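Local coordinates for protein putative non-ribosomal peptide synthetase (Actinomadura parvosata subsp. kistnae, PDB 6M7L) that is a condensation-family domain of a putative non-ribosomal peptide synthetase and probably takes part in peptide assembly, at residues Val48-Arg53 / Glu387-Pro392; Phe135-Thr138 / Gln142-Leu145. All coordinates share one frame; numbering follows the deposited sequence.

Interaction 1: residues Val48-Arg53 / Glu387-Pro392; sequences VALRLR and ESWALP
W389 and L391 pack on V48, L50 and L52 at the crossover by which the chain of a condensation-type fold passes from its C-terminal lobe back to its N-terminal lobe. Residues 48-53 belong to strand 45-53 of the N-terminal sheet. Residues 387-392 form the irregular run that leads into strand 395-399, the edge strand beside it. This layout is consistent with the latch of condensation domains. The contact is apolar and buried, and it covers 209 Å² in all. It is made by side chains alone; the CA atoms of L52 and L391 are 8.0 Å apart, those of L50 and W389 8.8 Å.

The six-membered part of the W389 indole does the touching. V48 offers CG2, the branch that lies anti to its backbone N, and brings it 3.5 Å from CZ3 of W389. Two residues further along the strand, L50 meets the same ring. The L50 side chain crosses that of W389 at about a right angle. Its CD2 is 3.7 Å from CE3 of W389. Relative to the ring itself, both methyls sit obliquely. NE1 of W389 is hydrogen-bonded to D159 of helix 155-172. That bond should limit how the indole can turn. The same helix lines this face of the strand, with V158 against V48 and V162 against both L50 and W389. At the far end, the two leucines cross at a slant, and both methyls of L52 converge on one methyl of L391: CD2 and CD1 of L52 lie 3.7 and 3.8 Å from CD1 of L391.

Interaction 2: residues Phe135-Thr138 / Gln142-Leu145; sequences FPLT and QVLL
F135 and V143 form the hydrogen-bonded antiparallel pair near the turn end of the beta hairpin of strands 130-136 and 141-149. The side chain of F135 can be followed along its partner strand. Its CB lies 3.4 Å from the carbonyl O of V143. CG passes the same oxygen, and CD2 comes to 3.3 Å from V143 O, which sits at the ring edge and near the ring plane. Further out, CE2 reaches CB of L145, 4.0 Å away and again at the edge. The torsion explains this path: CG stands beside the backbone N of F135 (chi1 -60°), the atom that bonds to V143 O. The ring is thereby carried along the neighbouring strand toward L145, and the F135 and L145 side chains run alongside each other in the same direction.

Two backbone bonds join the pair. F135 N donates to V143 O at 2.8 Å, with a bent N-H...O angle of 140°. V143 N returns a straighter bond to F135 O at 3.1 Å and 163°. The same oxygen also takes a CA-H...O contact from Q142.

The next pair, P136 with Q142, is non-hydrogen-bonded. Here CG of Q142 packs near CA of P136. Further along, T138 OG1 is hydrogen-bonded to R140 N in the connection between the strands. L137 still reaches back, and its CD1 lies 4.0 Å from CG2 of V143.

F135, V143 and L145 face helix 110-119, through L113, L110 and L114. P136 and L144 lie on the opposite face, against helix 58-71. Strand 45-53 continues the sheet beyond strand 141-149.

Interactions 1 and 2 share one mixed sheet in the N-terminal lobe, with centres about 12 Å apart. Strand 45-53 of interaction 1 lies next to strand 141-149 of interaction 2. Two probable hydrogen bonds join them directly: L50 N to L144 O and L52 N to Q142 O. Along the chain, 48-53 comes first, the hairpin 135-145 follows, and 387-392 comes last. Interaction 2 is therefore nested inside the long loop that interaction 1 closes. The hairpin is a local contact within the lobe. The other brings a distant part of the chain back to it. Together they show a sheet assembled from both early and late parts of the sequence.

Interaction 1: residues Val48-Arg53 / Glu387-Pro392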
ATOM      1  N   VAL A  48       2.142  16.823   4.220  1.00 44.58           N
ATOM      2  CA  VAL A  48       1.247  16.196   3.255  1.00 47.96           C
ATOM      3  C   VAL A  48       0.011  17.072   3.109  1.00 46.37           C
ATOM      4  O   VAL A  48      -0.567  17.515   4.107  1.00 52.51           O
ATOM      5  CB  VAL A  48       0.856  14.766   3.682  1.00 47.89           C
ATOM      6  CG1 VAL A  48       0.357  14.748   5.124  1.00 39.97           C
ATOM      7  CG2 VAL A  48      -0.189  14.193   2.739  1.00 46.89           C
ATOM      8  N   ALA A  49      -0.382  17.338   1.870  1.00 52.14           N
ATOM      9  CA  ALA A  49      -1.598  18.078   1.570  1.00 51.87           C
ATOM     10  C   ALA A  49      -2.599  17.132   0.924  1.00 53.86           C
ATOM     11  O   ALA A  49      -2.278  16.463  -0.063  1.00 48.54           O
ATOM     12  CB  ALA A  49      -1.308  19.272   0.660  1.00 46.52           C
ATOM     13  N   LEU A  50      -3.801  17.069   1.488  1.00 55.28           N
ATOM     14  CA  LEU A  50      -4.837  16.145   1.045  1.00 51.78           C
ATOM     15  C   LEU A  50      -6.033  16.934   0.535  1.00 52.16           C
ATOM     16  O   LEU A  50      -6.602  17.747   1.269  1.00 61.51           O
ATOM     17  CB  LEU A  50      -5.274  15.220   2.184  1.00 50.79           C
ATOM     18  CG  LEU A  50      -4.273  14.200   2.724  1.00 51.33           C
ATOM     19  CD1 LEU A  50      -4.913  13.394   3.840  1.00 46.32           C
ATOM     20  CD2 LEU A  50      -3.784  13.286   1.616  1.00 54.74           C
ATOM     21  N   ARG A  51      -6.418  16.686  -0.713  1.00 57.45           N
ATOM     22  CA  ARG A  51      -7.672  17.220  -1.226  1.00 52.97           C
ATOM     23  C   ARG A  51      -8.814  16.317  -0.778  1.00 53.00           C
ATOM     24  O   ARG A  51      -8.783  15.104  -1.006  1.00 60.21           O
ATOM     25  CB  ARG A  51      -7.636  17.330  -2.749  1.00 51.08           C
ATOM     26  CG  ARG A  51      -8.904  17.912  -3.343  1.00 59.65           C
ATOM     27  CD  ARG A  51      -8.656  18.517  -4.715  1.00 60.26           C
ATOM     28  NE  ARG A  51      -8.902  19.955  -4.710  1.00 71.06           N
ATOM     29  CZ  ARG A  51      -7.949  20.880  -4.758  1.00 59.51           C
ATOM     30  NH1 ARG A  51      -6.676  20.522  -4.832  1.00 58.32           N
ATOM     31  NH2 ARG A  51      -8.274  22.163  -4.742  1.00 60.25           N
ATOM     32  N   LEU A  52      -9.806  16.907  -0.118  1.00 54.28           N
ATOM     33  CA  LEU A  52     -10.923  16.169   0.465  1.00 50.58           C
ATOM     34  C   LEU A  52     -12.218  16.704  -0.136  1.00 59.61           C
ATOM     35  O   LEU A  52     -12.738  17.731   0.310  1.00 65.83           O
ATOM     36  CB  LEU A  52     -10.930  16.299   1.986  1.00 52.71           C
ATOM     37  CG  LEU A  52      -9.647  15.921   2.725  1.00 55.91           C
ATOM     38  CD1 LEU A  52      -9.756  16.298   4.194  1.00 57.06           C
ATOM     39  CD2 LEU A  52      -9.353  14.438   2.574  1.00 54.77           C
ATOM     40  N   ARG A  53     -12.742  16.010  -1.140  1.00 70.35           N
ATOM     41  CA  ARG A  53     -14.009  16.386  -1.752  1.00 64.15           C
ATOM     42  C   ARG A  53     -15.146  15.648  -1.056  1.00 65.31           C
ATOM     43  O   ARG A  53     -15.122  14.417  -0.944  1.00 68.65           O
ATOM     44  CB  ARG A  53     -14.001  16.075  -3.249  1.00 66.80           C
ATOM     45  CG  ARG A  53     -12.706  16.465  -3.948  1.00 74.06           C
ATOM     46  CD  ARG A  53     -12.848  16.386  -5.460  1.00 80.59           C
ATOM     47  NE  ARG A  53     -13.187  17.680  -6.045  1.00 89.64           N
ATOM     48  CZ  ARG A  53     -13.895  17.833  -7.160  1.00 84.51           C
ATOM     49  NH1 ARG A  53     -14.357  16.768  -7.803  1.00 77.52           N
ATOM     50  NH2 ARG A  53     -14.153  19.050  -7.625  1.00 75.49           N
ATOM     51  N   GLU A 387      -1.685   6.682  -3.478  1.00 80.99           N
ATOM     52  CA  GLU A 387      -2.859   6.137  -4.148  1.00 80.50           C
ATOM     53  C   GLU A 387      -3.825   5.484  -3.171  1.00 81.91           C
ATOM     54  O   GLU A 387      -5.021   5.392  -3.468  1.00 85.72           O
ATOM     55  CB  GLU A 387      -2.436   5.118  -5.209  1.00 89.81           C
ATOM     56  CG  GLU A 387      -1.182   5.488  -5.990  1.00 88.88           C
ATOM     57  CD  GLU A 387      -1.422   6.546  -7.051  1.00 99.80           C
ATOM     58  OE1 GLU A 387      -2.532   7.118  -7.099  1.00100.07           O
ATOM     59  OE2 GLU A 387      -0.494   6.804  -7.846  1.00106.46           O
ATOM     60  N   SER A 388      -3.336   5.034  -2.016  1.00 76.14           N
ATOM     61  CA  SER A 388      -4.136   4.295  -1.048  1.00 74.86           C
ATOM     62  C   SER A 388      -4.422   5.114   0.209  1.00 77.34           C
ATOM     63  O   SER A 388      -4.570   4.557   1.299  1.00 77.03           O
ATOM     64  CB  SER A 388      -3.445   2.980  -0.688  1.00 65.90           C
ATOM     65  OG  SER A 388      -4.243   2.206   0.189  1.00 81.31           O
ATOM     66  N   TRP A 389      -4.495   6.436   0.072  1.00 72.26           N
ATOM     67  CA  TRP A 389      -4.911   7.321   1.153  1.00 65.48           C
ATOM     68  C   TRP A 389      -6.378   7.673   0.942  1.00 65.44           C
ATOM     69  O   TRP A 389      -6.737   8.258  -0.085  1.00 68.67           O
ATOM     70  CB  TRP A 389      -4.058   8.589   1.191  1.00 61.89           C
ATOM     71  CG  TRP A 389      -2.648   8.380   1.660  1.00 61.14           C
ATOM     72  CD1 TRP A 389      -2.155   7.297   2.326  1.00 62.97           C
ATOM     73  CD2 TRP A 389      -1.549   9.286   1.497  1.00 63.00           C
ATOM     74  NE1 TRP A 389      -0.816   7.471   2.589  1.00 57.93           N
ATOM     75  CE2 TRP A 389      -0.420   8.683   2.088  1.00 58.56           C
ATOM     76  CE3 TRP A 389      -1.410  10.547   0.907  1.00 61.57           C
ATOM     77  CZ2 TRP A 389       0.831   9.298   2.108  1.00 57.59           C
ATOM     78  CZ3 TRP A 389      -0.168  11.155   0.926  1.00 56.94           C
ATOM     79  CH2 TRP A 389       0.936  10.531   1.523  1.00 50.87           C
ATOM     80  N   ALA A 390      -7.224   7.320   1.909  1.00 65.59           N
ATOM     81  CA  ALA A 390      -8.662   7.536   1.770  1.00 67.28           C
ATOM     82  C   ALA A 390      -9.260   7.807   3.142  1.00 62.33           C
ATOM     83  O   ALA A 390      -9.274   6.915   3.996  1.00 58.36           O
ATOM     84  CB  ALA A 390      -9.333   6.332   1.111  1.00 49.64           C
ATOM     85  N   LEU A 391      -9.757   9.024   3.348  1.00 55.13           N
ATOM     86  CA  LEU A 391     -10.550   9.319   4.535  1.00 60.46           C
ATOM     87  C   LEU A 391     -11.972   8.818   4.314  1.00 63.02           C
ATOM     88  O   LEU A 391     -12.617   9.235   3.345  1.00 66.60           O
ATOM     89  CB  LEU A 391     -10.574  10.814   4.835  1.00 62.90           C
ATOM     90  CG  LEU A 391      -9.287  11.612   5.069  1.00 62.29           C
ATOM     91  CD1 LEU A 391      -9.596  12.865   5.875  1.00 65.94           C
ATOM     92  CD2 LEU A 391      -8.217  10.791   5.754  1.00 60.91           C
ATOM     93  N   PRO A 392     -12.488   7.929   5.164  1.00 61.33           N
ATOM     94  CA  PRO A 392     -13.848   7.409   4.966  1.00 59.65           C
ATOM     95  C   PRO A 392     -14.875   8.523   4.821  1.00 63.26           C
ATOM     96  O   PRO A 392     -14.954   9.437   5.644  1.00 70.00           O
ATOM     97  CB  PRO A 392     -14.087   6.581   6.231  1.00 52.62           C
ATOM     98  CG  PRO A 392     -12.726   6.122   6.623  1.00 57.58           C
ATOM     99  CD  PRO A 392     -11.797   7.258   6.278  1.00 61.99           C
TER

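Interaction 2: residues Phe135-Thr138 / Gln142-Leu145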
ATOM      1  N   PHE A 135      -8.135  24.202   4.830  1.00 61.58           N
ATOM      2  CA  PHE A 135      -8.407  25.274   3.874  1.00 61.25           C
ATOM      3  C   PHE A 135      -9.748  25.016   3.202  1.00 62.61           C
ATOM      4  O   PHE A 135      -9.818  24.319   2.178  1.00 64.13           O
ATOM      5  CB  PHE A 135      -7.285  25.382   2.845  1.00 61.47           C
ATOM      6  CG  PHE A 135      -5.943  25.681   3.447  1.00 63.21           C
ATOM      7  CD1 PHE A 135      -5.580  26.985   3.748  1.00 61.65           C
ATOM      8  CD2 PHE A 135      -5.046  24.661   3.719  1.00 64.87           C
ATOM      9  CE1 PHE A 135      -4.344  27.266   4.307  1.00 51.57           C
ATOM     10  CE2 PHE A 135      -3.808  24.936   4.277  1.00 62.34           C
ATOM     11  CZ  PHE A 135      -3.459  26.240   4.571  1.00 54.05           C
ATOM     12  N   PRO A 136     -10.840  25.552   3.748  1.00 66.36           N
ATOM     13  CA  PRO A 136     -12.161  25.369   3.121  1.00 64.94           C
ATOM     14  C   PRO A 136     -12.239  26.102   1.791  1.00 67.44           C
ATOM     15  O   PRO A 136     -12.000  27.310   1.714  1.00 60.62           O
ATOM     16  CB  PRO A 136     -13.128  25.965   4.152  1.00 62.36           C
ATOM     17  CG  PRO A 136     -12.363  25.980   5.439  1.00 62.39           C
ATOM     18  CD  PRO A 136     -10.938  26.217   5.056  1.00 61.70           C
ATOM     19  N   LEU A 137     -12.577  25.359   0.737  1.00 69.16           N
ATOM     20  CA  LEU A 137     -12.796  25.918  -0.591  1.00 66.12           C
ATOM     21  C   LEU A 137     -14.278  26.065  -0.906  1.00 62.20           C
ATOM     22  O   LEU A 137     -14.725  27.135  -1.329  1.00 58.44           O
ATOM     23  CB  LEU A 137     -12.116  25.040  -1.646  1.00 60.18           C
ATOM     24  CG  LEU A 137     -10.613  24.848  -1.446  1.00 63.81           C
ATOM     25  CD1 LEU A 137     -10.083  23.748  -2.352  1.00 66.33           C
ATOM     26  CD2 LEU A 137      -9.877  26.158  -1.696  1.00 57.45           C
ATOM     27  N   THR A 138     -15.046  24.995  -0.720  1.00 66.28           N
ATOM     28  CA  THR A 138     -16.500  25.014  -0.745  1.00 61.58           C
ATOM     29  C   THR A 138     -16.999  24.219   0.456  1.00 66.91           C
ATOM     30  O   THR A 138     -16.212  23.735   1.274  1.00 66.91           O
ATOM     31  CB  THR A 138     -17.061  24.425  -2.047  1.00 62.23           C
ATOM     32  OG1 THR A 138     -16.868  23.006  -2.055  1.00 69.45           O
ATOM     33  CG2 THR A 138     -16.375  25.032  -3.264  1.00 55.90           C
ATOM     34  N   GLN A 142     -12.415  20.752   0.484  1.00 65.40           N
ATOM     35  CA  GLN A 142     -11.411  21.392   1.317  1.00 61.70           C
ATOM     36  C   GLN A 142     -10.053  20.797   0.978  1.00 62.86           C
ATOM     37  O   GLN A 142      -9.954  19.746   0.340  1.00 63.11           O
ATOM     38  CB  GLN A 142     -11.693  21.208   2.817  1.00 67.17           C
ATOM     39  CG  GLN A 142     -13.148  21.371   3.240  1.00 76.97           C
ATOM     40  CD  GLN A 142     -13.962  20.105   3.044  1.00 73.87           C
ATOM     41  OE1 GLN A 142     -13.433  19.069   2.644  1.00 71.64           O
ATOM     42  NE2 GLN A 142     -15.259  20.185   3.325  1.00 84.50           N
ATOM     43  N   VAL A 143      -8.998  21.476   1.419  1.00 56.29           N
ATOM     44  CA  VAL A 143      -7.641  20.946   1.342  1.00 58.74           C
ATOM     45  C   VAL A 143      -7.037  20.982   2.738  1.00 59.79           C
ATOM     46  O   VAL A 143      -7.009  22.038   3.380  1.00 59.31           O
ATOM     47  CB  VAL A 143      -6.769  21.718   0.338  1.00 60.99           C
ATOM     48  CG1 VAL A 143      -5.296  21.398   0.562  1.00 63.63           C
ATOM     49  CG2 VAL A 143      -7.170  21.355  -1.079  1.00 55.80           C
ATOM     50  N   LEU A 144      -6.572  19.826   3.203  1.00 54.72           N
ATOM     51  CA  LEU A 144      -5.981  19.674   4.524  1.00 53.18           C
ATOM     52  C   LEU A 144      -4.474  19.539   4.389  1.00 53.56           C
ATOM     53  O   LEU A 144      -3.989  18.741   3.581  1.00 52.75           O
ATOM     54  CB  LEU A 144      -6.551  18.452   5.244  1.00 50.38           C
ATOM     55  CG  LEU A 144      -5.878  18.113   6.576  1.00 46.58           C
ATOM     56  CD1 LEU A 144      -6.124  19.226   7.583  1.00 50.26           C
ATOM     57  CD2 LEU A 144      -6.361  16.770   7.110  1.00 46.50           C
ATOM     58  N   LEU A 145      -3.741  20.321   5.174  1.00 52.88           N
ATOM     59  CA  LEU A 145      -2.290  20.240   5.236  1.00 49.83           C
ATOM     60  C   LEU A 145      -1.888  19.762   6.621  1.00 50.92           C
ATOM     61  O   LEU A 145      -2.365  20.294   7.629  1.00 51.79           O
ATOM     62  CB  LEU A 145      -1.639  21.592   4.936  1.00 53.74           C
ATOM     63  CG  LEU A 145      -0.129  21.684   5.182  1.00 57.18           C
ATOM     64  CD1 LEU A 145       0.645  20.806   4.206  1.00 52.16           C
ATOM     65  CD2 LEU A 145       0.339  23.126   5.096  1.00 50.67           C
TER